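Local coordinates for HOBA (Helicobacter pylori, PDB 2UVP), which is required to initiate DNA replication and increases the binding of DnaA to the chromosomal origin, oriC, at residues Leu57-Ser62 against Ile89-Ser94; Phe118-Lys123 against Thr131-Lys136. All blocks are in the same frame, centred on the assembly; numbering follows the deposited sequence.

Contact 1 (Leu57-Ser62 against Ile89-Ser94)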
loop_
_atom_site.group_PDB
_atom_site.type_symbol
_atom_site.label_atom_id
_atom_site.label_comp_id
_atom_site.label_asym_id
_atom_site.label_seq_id
_atom_site.Cartn_x
_atom_site.Cartn_y
_atom_site.Cartn_z
ATOM N N LEU A 57 17.147 4.508 5.688
ATOM C CA LEU A 57 16.268 3.395 5.343
ATOM C C LEU A 57 15.478 3.121 6.606
ATOM O O LEU A 57 16.020 2.597 7.589
ATOM C CB LEU A 57 17.076 2.159 4.916
ATOM C CG LEU A 57 17.516 2.103 3.435
ATOM C CD1 LEU A 57 18.328 3.292 3.011
ATOM C CD2 LEU A 57 18.283 0.776 3.220
ATOM N N VAL A 58 14.199 3.472 6.576
ATOM C CA VAL A 58 13.402 3.523 7.797
ATOM C C VAL A 58 12.526 2.286 7.916
ATOM O O VAL A 58 11.807 1.904 6.977
ATOM C CB VAL A 58 12.509 4.816 7.851
ATOM C CG1 VAL A 58 11.903 4.976 9.248
ATOM C CG2 VAL A 58 13.328 6.075 7.534
ATOM N N SER A 59 12.568 1.653 9.087
ATOM C CA SER A 59 11.729 0.497 9.359
ATOM C C SER A 59 11.103 0.635 10.753
ATOM O O SER A 59 11.600 1.410 11.593
ATOM C CB SER A 59 12.545 -0.807 9.282
ATOM O OG SER A 59 13.638 -0.794 10.181
ATOM N N ALA A 60 10.042 -0.131 10.993
ATOM C CA ALA A 60 9.348 -0.126 12.311
ATOM C C ALA A 60 8.665 -1.447 12.519
ATOM O O ALA A 60 8.284 -2.125 11.548
ATOM C CB ALA A 60 8.325 0.994 12.376
ATOM N N ASP A 61 8.442 -1.795 13.785
ATOM C CA ASP A 61 7.683 -2.997 14.108
ATOM C C ASP A 61 6.207 -2.879 13.688
ATOM O O ASP A 61 5.748 -1.801 13.286
ATOM C CB ASP A 61 7.889 -3.391 15.598
ATOM C CG ASP A 61 7.208 -2.443 16.585
ATOM O OD1 ASP A 61 6.270 -1.702 16.221
ATOM O OD2 ASP A 61 7.600 -2.471 17.773
ATOM N N SER A 62 5.480 -3.996 13.738
ATOM C CA SER A 62 4.101 -4.019 13.258
ATOM C C SER A 62 3.246 -2.912 13.912
ATOM O O SER A 62 2.539 -2.169 13.214
ATOM C CB SER A 62 3.474 -5.427 13.425
ATOM O OG SER A 62 3.802 -6.004 14.688
ATOM N N ILE A 89 13.823 6.420 2.747
ATOM C CA ILE A 89 13.249 5.260 2.091
ATOM C C ILE A 89 12.450 4.444 3.100
ATOM O O ILE A 89 12.887 4.269 4.245
ATOM C CB ILE A 89 14.368 4.375 1.495
ATOM C CG1 ILE A 89 15.069 5.093 0.320
ATOM C CG2 ILE A 89 13.859 2.994 1.092
ATOM C CD1 ILE A 89 16.445 5.442 0.639
ATOM N N ASP A 90 11.276 3.965 2.672
ATOM C CA ASP A 90 10.474 3.035 3.450
ATOM C C ASP A 90 11.085 1.634 3.302
ATOM O O ASP A 90 10.881 0.944 2.299
ATOM C CB ASP A 90 9.012 3.065 2.981
ATOM C CG ASP A 90 8.116 2.092 3.747
ATOM O OD1 ASP A 90 8.628 1.172 4.427
ATOM O OD2 ASP A 90 6.875 2.254 3.627
ATOM N N PHE A 91 11.852 1.228 4.309
ATOM C CA PHE A 91 12.524 -0.055 4.274
ATOM C C PHE A 91 11.555 -1.222 4.474
ATOM O O PHE A 91 11.716 -2.264 3.822
ATOM C CB PHE A 91 13.674 -0.068 5.299
ATOM C CG PHE A 91 14.540 -1.308 5.242
ATOM C CD1 PHE A 91 15.034 -1.781 4.035
ATOM C CD2 PHE A 91 14.913 -1.960 6.417
ATOM C CE1 PHE A 91 15.841 -2.926 3.986
ATOM C CE2 PHE A 91 15.726 -3.101 6.381
ATOM C CZ PHE A 91 16.192 -3.579 5.158
ATOM N N ASN A 92 10.539 -1.050 5.330
ATOM C CA ASN A 92 9.503 -2.082 5.520
ATOM C C ASN A 92 8.949 -2.511 4.181
ATOM O O ASN A 92 8.645 -3.679 3.998
ATOM C CB ASN A 92 8.297 -1.595 6.348
ATOM C CG ASN A 92 8.487 -1.741 7.869
ATOM O OD1 ASN A 92 7.507 -1.840 8.626
ATOM N ND2 ASN A 92 9.701 -1.709 8.313
ATOM N N ALA A 93 8.790 -1.547 3.268
ATOM C CA ALA A 93 8.054 -1.778 2.031
ATOM C C ALA A 93 8.971 -2.272 0.916
ATOM O O ALA A 93 8.513 -2.636 -0.162
ATOM C CB ALA A 93 7.353 -0.517 1.589
ATOM N N SER A 94 10.266 -2.276 1.158
ATOM C CA SER A 94 11.173 -2.555 0.042
ATOM C C SER A 94 11.358 -4.050 -0.180
ATOM O O SER A 94 11.138 -4.861 0.715
ATOM C CB SER A 94 12.503 -1.859 0.242
ATOM O OG SER A 94 13.349 -2.641 1.033
#

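Contact 2 (Phe118-Lys123 against Thr131-Lys136)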
loop_
_atom_site.group_PDB
_atom_site.type_symbol
_atom_site.label_atom_id
_atom_site.label_comp_id
_atom_site.label_asym_id
_atom_site.label_seq_id
_atom_site.Cartn_x
_atom_site.Cartn_y
_atom_site.Cartn_z
ATOM N N PHE A 118 20.407 2.657 8.618
ATOM C CA PHE A 118 19.142 2.052 9.023
ATOM C C PHE A 118 18.570 2.803 10.199
ATOM O O PHE A 118 19.249 2.972 11.214
ATOM C CB PHE A 118 19.319 0.596 9.426
ATOM C CG PHE A 118 19.729 -0.292 8.300
ATOM C CD1 PHE A 118 18.839 -0.603 7.277
ATOM C CD2 PHE A 118 21.004 -0.835 8.276
ATOM C CE1 PHE A 118 19.224 -1.448 6.223
ATOM C CE2 PHE A 118 21.405 -1.677 7.225
ATOM C CZ PHE A 118 20.518 -1.984 6.202
ATOM N N TRP A 119 17.327 3.242 10.079
ATOM C CA TRP A 119 16.643 3.877 11.216
ATOM C C TRP A 119 15.503 2.965 11.568
ATOM O O TRP A 119 14.554 2.812 10.785
ATOM C CB TRP A 119 16.113 5.237 10.803
ATOM C CG TRP A 119 15.354 6.015 11.842
ATOM C CD1 TRP A 119 14.982 5.616 13.114
ATOM C CD2 TRP A 119 14.855 7.339 11.675
ATOM N NE1 TRP A 119 14.284 6.634 13.736
ATOM C CE2 TRP A 119 14.183 7.694 12.870
ATOM C CE3 TRP A 119 14.892 8.254 10.618
ATOM C CZ2 TRP A 119 13.593 8.946 13.049
ATOM C CZ3 TRP A 119 14.314 9.494 10.786
ATOM C CH2 TRP A 119 13.664 9.834 12.006
ATOM N N HIS A 120 15.592 2.307 12.723
ATOM C CA HIS A 120 14.557 1.327 13.055
ATOM C C HIS A 120 13.880 1.727 14.346
ATOM O O HIS A 120 14.558 2.145 15.287
ATOM C CB HIS A 120 15.118 -0.096 13.173
ATOM C CG HIS A 120 14.090 -1.094 13.592
ATOM N ND1 HIS A 120 13.139 -1.591 12.722
ATOM C CD2 HIS A 120 13.791 -1.610 14.814
ATOM C CE1 HIS A 120 12.342 -2.415 13.378
ATOM N NE2 HIS A 120 12.691 -2.407 14.653
ATOM N N VAL A 121 12.560 1.568 14.387
ATOM C CA VAL A 121 11.779 1.867 15.590
ATOM C C VAL A 121 11.011 0.660 16.086
ATOM O O VAL A 121 10.151 0.117 15.385
ATOM C CB VAL A 121 10.774 3.014 15.339
ATOM C CG1 VAL A 121 10.049 3.362 16.644
ATOM C CG2 VAL A 121 11.515 4.220 14.761
ATOM N N GLY A 122 11.309 0.249 17.319
ATOM C CA GLY A 122 10.484 -0.709 18.015
ATOM C C GLY A 122 11.117 -2.086 18.075
ATOM O O GLY A 122 12.352 -2.227 17.998
ATOM N N LYS A 123 10.257 -3.082 18.212
ATOM C CA LYS A 123 10.685 -4.490 18.293
ATOM C C LYS A 123 11.358 -4.918 17.006
ATOM O O LYS A 123 10.981 -4.449 15.911
ATOM C CB LYS A 123 9.482 -5.387 18.534
ATOM C CG LYS A 123 8.804 -5.163 19.870
ATOM C CD LYS A 123 7.727 -6.213 20.143
ATOM C CE LYS A 123 6.556 -6.092 19.176
ATOM N NZ LYS A 123 5.345 -6.863 19.618
ATOM N N THR A 131 20.011 -9.409 12.212
ATOM C CA THR A 131 21.311 -9.566 11.566
ATOM C C THR A 131 21.727 -8.311 10.795
ATOM O O THR A 131 22.886 -7.919 10.815
ATOM C CB THR A 131 21.305 -10.817 10.645
ATOM O OG1 THR A 131 20.998 -11.979 11.434
ATOM C CG2 THR A 131 22.648 -11.018 9.979
ATOM N N ILE A 132 20.773 -7.673 10.124
ATOM C CA ILE A 132 21.060 -6.480 9.342
ATOM C C ILE A 132 21.447 -5.319 10.270
ATOM O O ILE A 132 22.431 -4.603 10.032
ATOM C CB ILE A 132 19.852 -6.141 8.422
ATOM C CG1 ILE A 132 20.026 -6.866 7.086
ATOM C CG2 ILE A 132 19.712 -4.645 8.203
ATOM C CD1 ILE A 132 18.797 -6.878 6.226
ATOM N N LEU A 133 20.691 -5.173 11.351
ATOM C CA LEU A 133 20.927 -4.083 12.283
ATOM C C LEU A 133 22.236 -4.290 13.042
ATOM O O LEU A 133 22.875 -3.326 13.445
ATOM C CB LEU A 133 19.728 -3.921 13.221
ATOM C CG LEU A 133 18.416 -3.548 12.509
ATOM C CD1 LEU A 133 17.298 -3.414 13.512
ATOM C CD2 LEU A 133 18.547 -2.282 11.670
ATOM N N LEU A 134 22.626 -5.555 13.203
ATOM C CA LEU A 134 23.918 -5.945 13.797
ATOM C C LEU A 134 25.126 -5.670 12.890
ATOM O O LEU A 134 26.280 -5.727 13.345
ATOM C CB LEU A 134 23.878 -7.434 14.148
ATOM C CG LEU A 134 23.892 -7.953 15.595
ATOM C CD1 LEU A 134 23.513 -6.917 16.652
ATOM C CD2 LEU A 134 23.021 -9.191 15.724
ATOM N N SER A 135 24.858 -5.376 11.617
ATOM C CA SER A 135 25.904 -5.225 10.606
ATOM C C SER A 135 26.755 -3.957 10.764
ATOM O O SER A 135 26.562 -3.181 11.701
ATOM C CB SER A 135 25.299 -5.302 9.198
ATOM O OG SER A 135 24.657 -4.088 8.840
ATOM N N LYS A 136 27.699 -3.776 9.842
ATOM C CA LYS A 136 28.622 -2.643 9.823
ATOM C C LYS A 136 27.910 -1.349 9.436
ATOM O O LYS A 136 28.395 -0.255 9.739
ATOM C CB LYS A 136 29.768 -2.880 8.813
ATOM C CG LYS A 136 30.018 -4.347 8.421
ATOM C CD LYS A 136 29.081 -4.799 7.278
ATOM C CE LYS A 136 28.722 -6.281 7.390
ATOM N NZ LYS A 136 28.187 -6.644 8.735
#

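Contact 1 (Leu57-Ser62 against Ile89-Ser94)
V58 O accepts the backbone N-H of F91 at an N to O distance of 2.8 Å, while the amide of the same valine, V58 N, donates to I89 O, also at 2.8 Å. The two bonds differ in quality. The one to I89 O is almost straight, 173° at the hydrogen; the one from F91 is bent to 144°. V58 thus reaches the residues before and after D90, the parallel bridge pattern, and the bent second bond falls where strand 88-90 ends and the chain enters a type I turn from F91 to S94. D90, just ahead of the turn, accepts A93 N at OD1 in an Asx motif, the donor standing above the carboxylate plane, and F91 O takes both the amide and the hydroxyl of S94.

On the sheet face carrying L57 and I89, these side chains lie side by side and point the same way, CD1 to CD1 at 3.7 Å. The bond from CA to CB of F91 points toward strand 55-60, and F91 CB packs against L57 CB at 4.1 Å. Chi1 of -174° sets F91 CG anti to the backbone N. Beyond it the ring runs off from the strand, with S59 CB at its edge, 3.9 Å from F91 CD2. The N92 carboxamide comes up beside the backbone of A60.

Strands 55-60 and 88-90, joined through helix 65-75, form a right-handed beta-alpha-beta crossover, with 88-90 at the outer edge of this chain's parallel sheet. L68 of helix 65-75 covers V58 and D90 on one face; on the other, I109 of helix 102-112 touches L57 and F91, and strand 116-121 flanks 55-60 on its far side.

Contact 2 (Phe118-Lys123 against Thr131-Lys136)
F118 lays one face of its ring under the CG2 methyl of I132, a CH-pi contact with the carbon 3.6 Å from the ring centroid and 21° off the normal. The methyl is offset toward the rim, so its shortest approach is to F118 CZ, at 3.4 Å. The two side chains cross at about a right angle. L133 divides its branches between two strand residues: CD2 rests 3.7 Å from F118 CB, and CD1 sits 4.0 Å from H120 CG. Chi1 of -63° sets L133 CG anti to its carbonyl carbon, and the two methyls beyond it reach the strand. The strand 116-121 and the helix 127-133 belong to a beta-alpha-beta unit completed by strand 139-143, within a three-layer, parallel-sheet fold; F118 and H120, two apart, face this helix, while W119 turns to the opposite side. H120 has a partner at each ring nitrogen: NE2 donates to K123 O at 2.9 Å, with that oxygen close to the ring plane, and ND1 faces S59 OG, a probable hydrogen-bond partner on strand 55-60. I132 O is gripped by S135 twice, through its amide and, at 2.6 Å, through OG.

How the contacts relate
Contact 1 closes before contact 2 opens along the chain, yet their centres lie about 10 Å apart, because strands 55-60 and 116-121 are neighbours in one parallel sheet. Backbone bonds of L57 and S59 with W119 join them directly. Two probable side-chain hydrogen bonds add to this: the link from S59 OG to H120 ND1 spans 2.7 Å, and D61 OD2 lies 2.8 Å from K123 N. The rings of F91 and F118 also meet, their planes at about 45°, uniting the two apolar clusters on one sheet face. Neither contact forms a calcium site; in contact 2 the L133 side chain is about 10 Å from that of the calcium ligand E149.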